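Local coordinates for protein putative poly(3-hydroxybutyrate) depolymerase LpqC (Bordetella parapertussis 12822, PDB 3D0K) that probably hydrolyses ester bonds as an alpha/beta-hydrolase, perhaps those of poly(3-hydroxybutyrate) or related esters, at residues A[139-151]-A[271-285]. Sequence-based numbering, arbitrary orientation.
Sequences CEQVYLFGHSAGG and HDGQAMSQVCASLWF. With SO4 (sulfate ion), chain G.
The probable active site of this alpha/beta-hydrolase comes together where Ser-148 meets His-271, in a layout consistent with a Ser-His-Asp catalytic triad. Ser-148 sits at the sharp turn between strand 142-147 and helix 149-160, with the positive phi and GxSxG sequence of a nucleophile elbow; its OG lies 2.8 Å from NE2 of His-271, at the edge of the imidazole and near its plane, although the oxygen is modelled too close to the ring and its exact position is doubtful. ND1 of the same ring is hydrogen-bonded to Asp-216, which would complete the triad and fix the ring's rotation. A sulfate, probably from the crystallisation liquor, lies beside the pair and accepts a weak bond (3.5 Å) from NE2 of His-271 to its O2; it also binds Tyr-70.

Beyond the site, the helical segment 273-285 runs roughly antiparallel to strand 142-147, at 155°, and packs on one side of the central sheet. Its first turn fits against His-147: CA of Gly-273 rests 3.5 Å from the centroid of that imidazole, a CH-pi contact over the face. Asp-272 caps the helix, its OD2 accepting from Ala-275 N. Phe-145 reaches the helix because its CG lies opposite the backbone N (chi1 168°), and its CD1 meets SG of Cys-280 at 3.6 Å, a sulfur-aromatic contact of oblique approach.

An aromatic cluster closes the far end. Tyr-143 presents CD2 over the centre of one indole face, 3.5 Å from Trp-284 CD2, the two rings set obliquely, and its CB makes a CH-pi contact with the six-membered ring; Cys-280 SG lies above the opposite indole face, toward its rim. Phe-285 turns its edge to the face of Tyr-143, the planes at 57°. The polar end of that tyrosine is held by a water, 2.7 Å from Tyr-143 OH, which donates to the backbone O of Trp-284, also at 2.7 Å.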
ATOM      1  N   CYS A 139       7.434  -8.986  13.432  1.00 27.68           N
ATOM      2  CA  CYS A 139       7.236  -8.723  11.996  1.00 28.11           C
ATOM      3  C   CYS A 139       7.324  -9.999  11.132  1.00 29.12           C
ATOM      4  O   CYS A 139       7.797  -9.966   9.997  1.00 29.52           O
ATOM      5  CB  CYS A 139       8.187  -7.627  11.500  1.00 27.86           C
ATOM      6  SG  CYS A 139       7.873  -6.037  12.273  1.00 29.56           S
ATOM      7  N   GLU A 140       6.866 -11.113  11.699  1.00 29.96           N
ATOM      8  CA  GLU A 140       6.708 -12.368  10.985  1.00 31.94           C
ATOM      9  C   GLU A 140       5.509 -12.266  10.074  1.00 30.80           C
ATOM     10  O   GLU A 140       5.553 -12.750   8.965  1.00 32.18           O
ATOM     11  CB  GLU A 140       6.411 -13.502  11.971  1.00 33.42           C
ATOM     12  CG  GLU A 140       7.054 -14.850  11.619  1.00 41.06           C
ATOM     13  CD  GLU A 140       8.508 -14.909  12.068  1.00 49.94           C
ATOM     14  OE1 GLU A 140       9.004 -13.868  12.560  1.00 52.90           O
ATOM     15  OE2 GLU A 140       9.154 -15.984  11.929  1.00 53.59           O
ATOM     16  N   GLN A 141       4.413 -11.699  10.563  1.00 28.55           N
ATOM     17  CA  GLN A 141       3.237 -11.524   9.706  1.00 28.25           C
ATOM     18  C   GLN A 141       2.914 -10.050   9.530  1.00 25.33           C
ATOM     19  O   GLN A 141       2.263  -9.441  10.374  1.00 25.11           O
ATOM     20  CB  GLN A 141       1.996 -12.283  10.222  1.00 29.35           C
ATOM     21  CG  GLN A 141       2.249 -13.510  11.111  1.00 37.03           C
ATOM     22  CD  GLN A 141       1.204 -13.599  12.245  1.00 47.16           C
ATOM     23  OE1 GLN A 141       0.089 -14.108  12.039  1.00 50.64           O
ATOM     24  NE2 GLN A 141       1.552 -13.067  13.443  1.00 47.69           N
ATOM     25  N   VAL A 142       3.346  -9.484   8.415  1.00 22.43           N
ATOM     26  CA  VAL A 142       3.107  -8.099   8.169  1.00 19.89           C
ATOM     27  C   VAL A 142       2.119  -8.024   7.013  1.00 18.51           C
ATOM     28  O   VAL A 142       2.297  -8.669   5.999  1.00 17.69           O
ATOM     29  CB  VAL A 142       4.414  -7.361   7.790  1.00 20.91           C
ATOM     30  CG1 VAL A 142       4.108  -5.938   7.399  1.00 20.32           C
ATOM     31  CG2 VAL A 142       5.464  -7.432   8.909  1.00 21.64           C
ATOM     32  N   TYR A 143       1.103  -7.197   7.175  1.00 16.91           N
ATOM     33  CA  TYR A 143       0.074  -6.997   6.171  1.00 17.54           C
ATOM     34  C   TYR A 143       0.188  -5.568   5.613  1.00 18.05           C
ATOM     35  O   TYR A 143       0.401  -4.623   6.373  1.00 19.78           O
ATOM     36  CB  TYR A 143      -1.269  -7.181   6.855  1.00 17.35           C
ATOM     37  CG  TYR A 143      -1.556  -8.588   7.315  1.00 18.69           C
ATOM     38  CD1 TYR A 143      -0.965  -9.108   8.496  1.00 19.27           C
ATOM     39  CD2 TYR A 143      -2.441  -9.410   6.575  1.00 18.11           C
ATOM     40  CE1 TYR A 143      -1.272 -10.403   8.914  1.00 18.20           C
ATOM     41  CE2 TYR A 143      -2.771 -10.708   6.989  1.00 15.56           C
ATOM     42  CZ  TYR A 143      -2.173 -11.190   8.156  1.00 18.73           C
ATOM     43  OH  TYR A 143      -2.440 -12.448   8.595  1.00 19.53           O
ATOM     44  N   LEU A 144       0.170  -5.395   4.280  1.00 16.30           N
ATOM     45  CA  LEU A 144       0.360  -4.085   3.705  1.00 15.76           C
ATOM     46  C   LEU A 144      -0.946  -3.740   2.938  1.00 15.94           C
ATOM     47  O   LEU A 144      -1.385  -4.516   2.071  1.00 16.72           O
ATOM     48  CB  LEU A 144       1.530  -4.129   2.732  1.00 16.58           C
ATOM     49  CG  LEU A 144       1.711  -2.870   1.873  1.00 16.11           C
ATOM     50  CD1 LEU A 144       1.960  -1.630   2.797  1.00 16.00           C
ATOM     51  CD2 LEU A 144       2.904  -3.052   0.897  1.00 17.45           C
ATOM     52  N   PHE A 145      -1.564  -2.625   3.309  1.00 16.90           N
ATOM     53  CA  PHE A 145      -2.826  -2.158   2.695  1.00 17.66           C
ATOM     54  C   PHE A 145      -2.646  -0.736   2.194  1.00 16.72           C
ATOM     55  O   PHE A 145      -1.990   0.080   2.852  1.00 16.67           O
ATOM     56  CB  PHE A 145      -3.928  -2.181   3.735  1.00 18.59           C
ATOM     57  CG  PHE A 145      -5.199  -1.460   3.294  1.00 18.82           C
ATOM     58  CD1 PHE A 145      -6.146  -2.107   2.500  1.00 21.28           C
ATOM     59  CD2 PHE A 145      -5.414  -0.152   3.667  1.00 21.86           C
ATOM     60  CE1 PHE A 145      -7.310  -1.475   2.132  1.00 21.69           C
ATOM     61  CE2 PHE A 145      -6.560   0.514   3.294  1.00 22.92           C
ATOM     62  CZ  PHE A 145      -7.532  -0.152   2.523  1.00 21.62           C
ATOM     63  N   GLY A 146      -3.237  -0.384   1.038  1.00 15.70           N
ATOM     64  CA  GLY A 146      -3.170   0.979   0.590  1.00 14.65           C
ATOM     65  C   GLY A 146      -4.496   1.260  -0.116  1.00 17.06           C
ATOM     66  O   GLY A 146      -5.019   0.354  -0.772  1.00 17.71           O
ATOM     67  N   HIS A 147      -5.041   2.457   0.050  1.00 15.74           N
ATOM     68  CA  HIS A 147      -6.245   2.837  -0.687  1.00 17.48           C
ATOM     69  C   HIS A 147      -5.959   4.027  -1.606  1.00 17.27           C
ATOM     70  O   HIS A 147      -5.292   5.001  -1.193  1.00 17.14           O
ATOM     71  CB  HIS A 147      -7.370   3.180   0.313  1.00 17.59           C
ATOM     72  CG  HIS A 147      -8.664   3.624  -0.347  1.00 16.71           C
ATOM     73  ND1 HIS A 147      -9.562   2.750  -0.939  1.00 22.98           N
ATOM     74  CD2 HIS A 147      -9.212   4.847  -0.462  1.00 16.47           C
ATOM     75  CE1 HIS A 147     -10.610   3.434  -1.407  1.00 14.94           C
ATOM     76  NE2 HIS A 147     -10.386   4.713  -1.171  1.00 20.85           N
ATOM     77  N   SER A 148      -6.548   4.008  -2.815  1.00 19.22           N
ATOM     78  CA  SER A 148      -6.447   5.148  -3.718  1.00 20.34           C
ATOM     79  C   SER A 148      -4.998   5.449  -4.078  1.00 20.04           C
ATOM     80  O   SER A 148      -4.332   4.541  -4.585  1.00 19.19           O
ATOM     81  CB  SER A 148      -7.208   6.381  -3.228  1.00 22.82           C
ATOM     82  OG  SER A 148      -7.754   7.060  -4.392  1.00 28.55           O
ATOM     83  N   ALA A 149      -4.485   6.670  -3.840  1.00 18.08           N
ATOM     84  CA  ALA A 149      -3.042   6.929  -4.086  1.00 17.35           C
ATOM     85  C   ALA A 149      -2.153   5.932  -3.354  1.00 17.93           C
ATOM     86  O   ALA A 149      -1.054   5.600  -3.820  1.00 16.53           O
ATOM     87  CB  ALA A 149      -2.613   8.384  -3.696  1.00 16.79           C
ATOM     88  N   GLY A 150      -2.620   5.473  -2.191  1.00 17.96           N
ATOM     89  CA  GLY A 150      -1.838   4.539  -1.412  1.00 16.04           C
ATOM     90  C   GLY A 150      -1.973   3.132  -2.037  1.00 17.30           C
ATOM     91  O   GLY A 150      -1.113   2.325  -1.858  1.00 16.84           O
ATOM     92  N   GLY A 151      -3.055   2.838  -2.777  1.00 16.06           N
ATOM     93  CA  GLY A 151      -3.130   1.549  -3.504  1.00 16.31           C
ATOM     94  C   GLY A 151      -2.222   1.664  -4.769  1.00 17.84           C
ATOM     95  O   GLY A 151      -1.637   0.657  -5.215  1.00 16.59           O
ATOM     96  N   HIS A 271     -15.678   4.695  -3.511  1.00 24.09           N
ATOM     97  CA  HIS A 271     -14.379   5.233  -3.197  1.00 22.99           C
ATOM     98  C   HIS A 271     -14.335   5.747  -1.755  1.00 23.15           C
ATOM     99  O   HIS A 271     -14.417   6.955  -1.499  1.00 24.54           O
ATOM    100  CB  HIS A 271     -14.030   6.339  -4.207  1.00 23.78           C
ATOM    101  CG  HIS A 271     -12.573   6.657  -4.251  1.00 23.99           C
ATOM    102  ND1 HIS A 271     -11.631   5.761  -4.721  1.00 26.04           N
ATOM    103  CD2 HIS A 271     -11.884   7.747  -3.836  1.00 27.49           C
ATOM    104  CE1 HIS A 271     -10.431   6.292  -4.610  1.00 26.73           C
ATOM    105  NE2 HIS A 271     -10.552   7.492  -4.068  1.00 27.45           N
ATOM    106  N   ASP A 272     -14.211   4.812  -0.806  1.00 22.77           N
ATOM    107  CA  ASP A 272     -14.437   5.068   0.601  1.00 21.42           C
ATOM    108  C   ASP A 272     -13.338   4.272   1.352  1.00 19.94           C
ATOM    109  O   ASP A 272     -13.469   3.075   1.599  1.00 18.66           O
ATOM    110  CB  ASP A 272     -15.859   4.598   0.952  1.00 23.66           C
ATOM    111  CG  ASP A 272     -16.282   4.885   2.409  1.00 29.15           C
ATOM    112  OD1 ASP A 272     -17.525   4.800   2.629  1.00 37.24           O
ATOM    113  OD2 ASP A 272     -15.452   5.173   3.320  1.00 28.75           O
ATOM    114  N   GLY A 273     -12.243   4.952   1.643  1.00 18.69           N
ATOM    115  CA  GLY A 273     -11.074   4.326   2.295  1.00 18.56           C
ATOM    116  C   GLY A 273     -11.410   3.696   3.636  1.00 21.52           C
ATOM    117  O   GLY A 273     -10.854   2.641   3.975  1.00 21.73           O
ATOM    118  N   GLN A 274     -12.300   4.312   4.411  1.00 21.54           N
ATOM    119  CA  GLN A 274     -12.715   3.703   5.687  1.00 22.13           C
ATOM    120  C   GLN A 274     -13.470   2.381   5.467  1.00 21.66           C
ATOM    121  O   GLN A 274     -13.182   1.400   6.135  1.00 21.64           O
ATOM    122  CB  GLN A 274     -13.636   4.653   6.452  1.00 22.53           C
ATOM    123  CG  GLN A 274     -14.017   4.054   7.800  1.00 27.43           C
ATOM    124  CD  GLN A 274     -14.560   5.050   8.768  1.00 32.95           C
ATOM    125  OE1 GLN A 274     -14.547   4.807   9.985  1.00 36.79           O
ATOM    126  NE2 GLN A 274     -15.048   6.178   8.259  1.00 31.71           N
ATOM    127  N   ALA A 275     -14.466   2.370   4.568  1.00 21.48           N
ATOM    128  CA  ALA A 275     -15.185   1.123   4.272  1.00 20.17           C
ATOM    129  C   ALA A 275     -14.208   0.069   3.728  1.00 20.11           C
ATOM    130  O   ALA A 275     -14.306  -1.088   4.076  1.00 19.25           O
ATOM    131  CB  ALA A 275     -16.296   1.350   3.252  1.00 19.93           C
HETATM  132  N   MSE A 276     -13.300   0.471   2.836  1.00 18.71           N
HETATM  133  CA  MSE A 276     -12.419  -0.479   2.188  1.00 19.45           C
HETATM  134  C   MSE A 276     -11.411  -1.031   3.220  1.00 18.72           C
HETATM  135  O   MSE A 276     -11.047  -2.215   3.164  1.00 19.47           O
HETATM  136  CB  MSE A 276     -11.691   0.124   0.979  1.00 19.35           C
HETATM  137  CG  MSE A 276     -12.649   0.586  -0.155  1.00 21.09           C
HETATM  138 SE   MSE A 276     -13.524  -1.007  -1.031  0.75 28.84          SE
HETATM  139  CE  MSE A 276     -11.953  -1.494  -2.111  1.00 22.99           C
ATOM    140  N   SER A 277     -11.000  -0.186   4.167  1.00 17.72           N
ATOM    141  CA  SER A 277     -10.202  -0.622   5.317  1.00 18.69           C
ATOM    142  C   SER A 277     -10.909  -1.725   6.135  1.00 18.50           C
ATOM    143  O   SER A 277     -10.284  -2.727   6.489  1.00 18.15           O
ATOM    144  CB  SER A 277      -9.829   0.555   6.245  1.00 17.84           C
ATOM    145  OG  SER A 277      -8.973   1.473   5.589  1.00 18.24           O
ATOM    146  N   GLN A 278     -12.177  -1.532   6.464  1.00 18.62           N
ATOM    147  CA  GLN A 278     -12.894  -2.485   7.297  1.00 18.73           C
ATOM    148  C   GLN A 278     -13.208  -3.792   6.549  1.00 18.98           C
ATOM    149  O   GLN A 278     -13.228  -4.882   7.136  1.00 19.50           O
ATOM    150  CB  GLN A 278     -14.156  -1.820   7.863  1.00 20.67           C
ATOM    151  CG  GLN A 278     -13.845  -0.556   8.663  1.00 24.32           C
ATOM    152  CD  GLN A 278     -14.716  -0.398   9.884  1.00 37.56           C
ATOM    153  OE1 GLN A 278     -15.939  -0.216   9.786  1.00 40.81           O
ATOM    154  NE2 GLN A 278     -14.086  -0.454  11.070  1.00 43.53           N
ATOM    155  N   VAL A 279     -13.421  -3.680   5.245  1.00 18.39           N
ATOM    156  CA  VAL A 279     -13.594  -4.862   4.401  1.00 18.33           C
ATOM    157  C   VAL A 279     -12.313  -5.663   4.335  1.00 18.09           C
ATOM    158  O   VAL A 279     -12.331  -6.864   4.399  1.00 18.29           O
ATOM    159  CB  VAL A 279     -14.083  -4.445   3.015  1.00 19.51           C
ATOM    160  CG1 VAL A 279     -13.934  -5.572   1.987  1.00 20.28           C
ATOM    161  CG2 VAL A 279     -15.530  -3.892   3.131  1.00 16.07           C
ATOM    162  N   CYS A 280     -11.192  -4.974   4.126  1.00 19.90           N
ATOM    163  CA  CYS A 280      -9.877  -5.616   4.087  1.00 19.17           C
ATOM    164  C   CYS A 280      -9.521  -6.362   5.381  1.00 19.73           C
ATOM    165  O   CYS A 280      -8.977  -7.469   5.332  1.00 19.69           O
ATOM    166  CB  CYS A 280      -8.794  -4.578   3.739  1.00 18.40           C
ATOM    167  SG  CYS A 280      -7.207  -5.418   3.383  1.00 24.68           S
ATOM    168  N   ALA A 281      -9.829  -5.728   6.516  1.00 18.28           N
ATOM    169  CA  ALA A 281      -9.636  -6.294   7.848  1.00 17.60           C
ATOM    170  C   ALA A 281     -10.491  -7.526   8.004  1.00 18.40           C
ATOM    171  O   ALA A 281     -10.040  -8.508   8.590  1.00 17.91           O
ATOM    172  CB  ALA A 281      -9.987  -5.291   8.891  1.00 18.18           C
ATOM    173  N   SER A 282     -11.733  -7.459   7.504  1.00 17.36           N
ATOM    174  CA  SER A 282     -12.625  -8.611   7.557  1.00 19.47           C
ATOM    175  C   SER A 282     -12.077  -9.789   6.732  1.00 19.42           C
ATOM    176  O   SER A 282     -12.116 -10.926   7.166  1.00 20.32           O
ATOM    177  CB  SER A 282     -14.040  -8.231   7.043  1.00 19.82           C
ATOM    178  OG  SER A 282     -14.924  -9.356   7.143  1.00 23.58           O
ATOM    179  N   LEU A 283     -11.574  -9.510   5.536  1.00 18.39           N
ATOM    180  CA  LEU A 283     -11.094 -10.549   4.670  1.00 19.19           C
ATOM    181  C   LEU A 283      -9.841 -11.208   5.275  1.00 18.84           C
ATOM    182  O   LEU A 283      -9.717 -12.435   5.262  1.00 18.79           O
ATOM    183  CB  LEU A 283     -10.788  -9.972   3.277  1.00 19.03           C
ATOM    184  CG  LEU A 283     -11.998  -9.691   2.417  1.00 21.48           C
ATOM    185  CD1 LEU A 283     -11.547  -8.731   1.277  1.00 20.64           C
ATOM    186  CD2 LEU A 283     -12.671 -11.036   1.925  1.00 19.34           C
ATOM    187  N   TRP A 284      -8.951 -10.388   5.845  1.00 17.99           N
ATOM    188  CA  TRP A 284      -7.682 -10.851   6.383  1.00 18.07           C
ATOM    189  C   TRP A 284      -7.834 -11.510   7.738  1.00 18.85           C
ATOM    190  O   TRP A 284      -7.173 -12.505   8.037  1.00 20.30           O
ATOM    191  CB  TRP A 284      -6.734  -9.653   6.572  1.00 16.99           C
ATOM    192  CG  TRP A 284      -6.008  -9.229   5.347  1.00 16.64           C
ATOM    193  CD1 TRP A 284      -5.845  -9.948   4.178  1.00 17.42           C
ATOM    194  CD2 TRP A 284      -5.290  -8.016   5.182  1.00 19.76           C
ATOM    195  NE1 TRP A 284      -5.074  -9.222   3.290  1.00 18.28           N
ATOM    196  CE2 TRP A 284      -4.711  -8.037   3.885  1.00 18.13           C
ATOM    197  CE3 TRP A 284      -5.055  -6.893   6.018  1.00 18.83           C
ATOM    198  CZ2 TRP A 284      -3.874  -7.001   3.417  1.00 19.34           C
ATOM    199  CZ3 TRP A 284      -4.276  -5.827   5.505  1.00 19.39           C
ATOM    200  CH2 TRP A 284      -3.684  -5.904   4.239  1.00 17.55           C
ATOM    201  N   PHE A 285      -8.644 -10.927   8.591  1.00 19.02           N
ATOM    202  CA  PHE A 285      -8.660 -11.403   9.968  1.00 20.48           C
ATOM    203  C   PHE A 285      -9.901 -12.123  10.408  1.00 21.96           C
ATOM    204  O   PHE A 285      -9.836 -12.895  11.345  1.00 21.27           O
ATOM    205  CB  PHE A 285      -8.286 -10.289  10.924  1.00 19.83           C
ATOM    206  CG  PHE A 285      -6.958  -9.687  10.602  1.00 18.73           C
ATOM    207  CD1 PHE A 285      -5.779 -10.441  10.727  1.00 20.78           C
ATOM    208  CD2 PHE A 285      -6.883  -8.409  10.083  1.00 19.60           C
ATOM    209  CE1 PHE A 285      -4.551  -9.904  10.380  1.00 17.79           C
ATOM    210  CE2 PHE A 285      -5.636  -7.844   9.726  1.00 20.55           C
ATOM    211  CZ  PHE A 285      -4.459  -8.588   9.879  1.00 17.95           C
TER
HETATM  212  S   SO4 G 306      -8.969   8.815  -0.575  1.00 42.56           S
HETATM  213  O1  SO4 G 306      -9.925   7.736  -0.722  1.00 45.38           O
HETATM  214  O2  SO4 G 306      -8.537   9.256  -1.888  1.00 42.81           O
HETATM  215  O3  SO4 G 306      -9.572   9.925   0.148  1.00 45.43           O
HETATM  216  O4  SO4 G 306      -7.837   8.317   0.214  1.00 46.01           O
HETATM  217  O   HOH W   1      -4.752 -13.754   8.245  1.00 32.70           O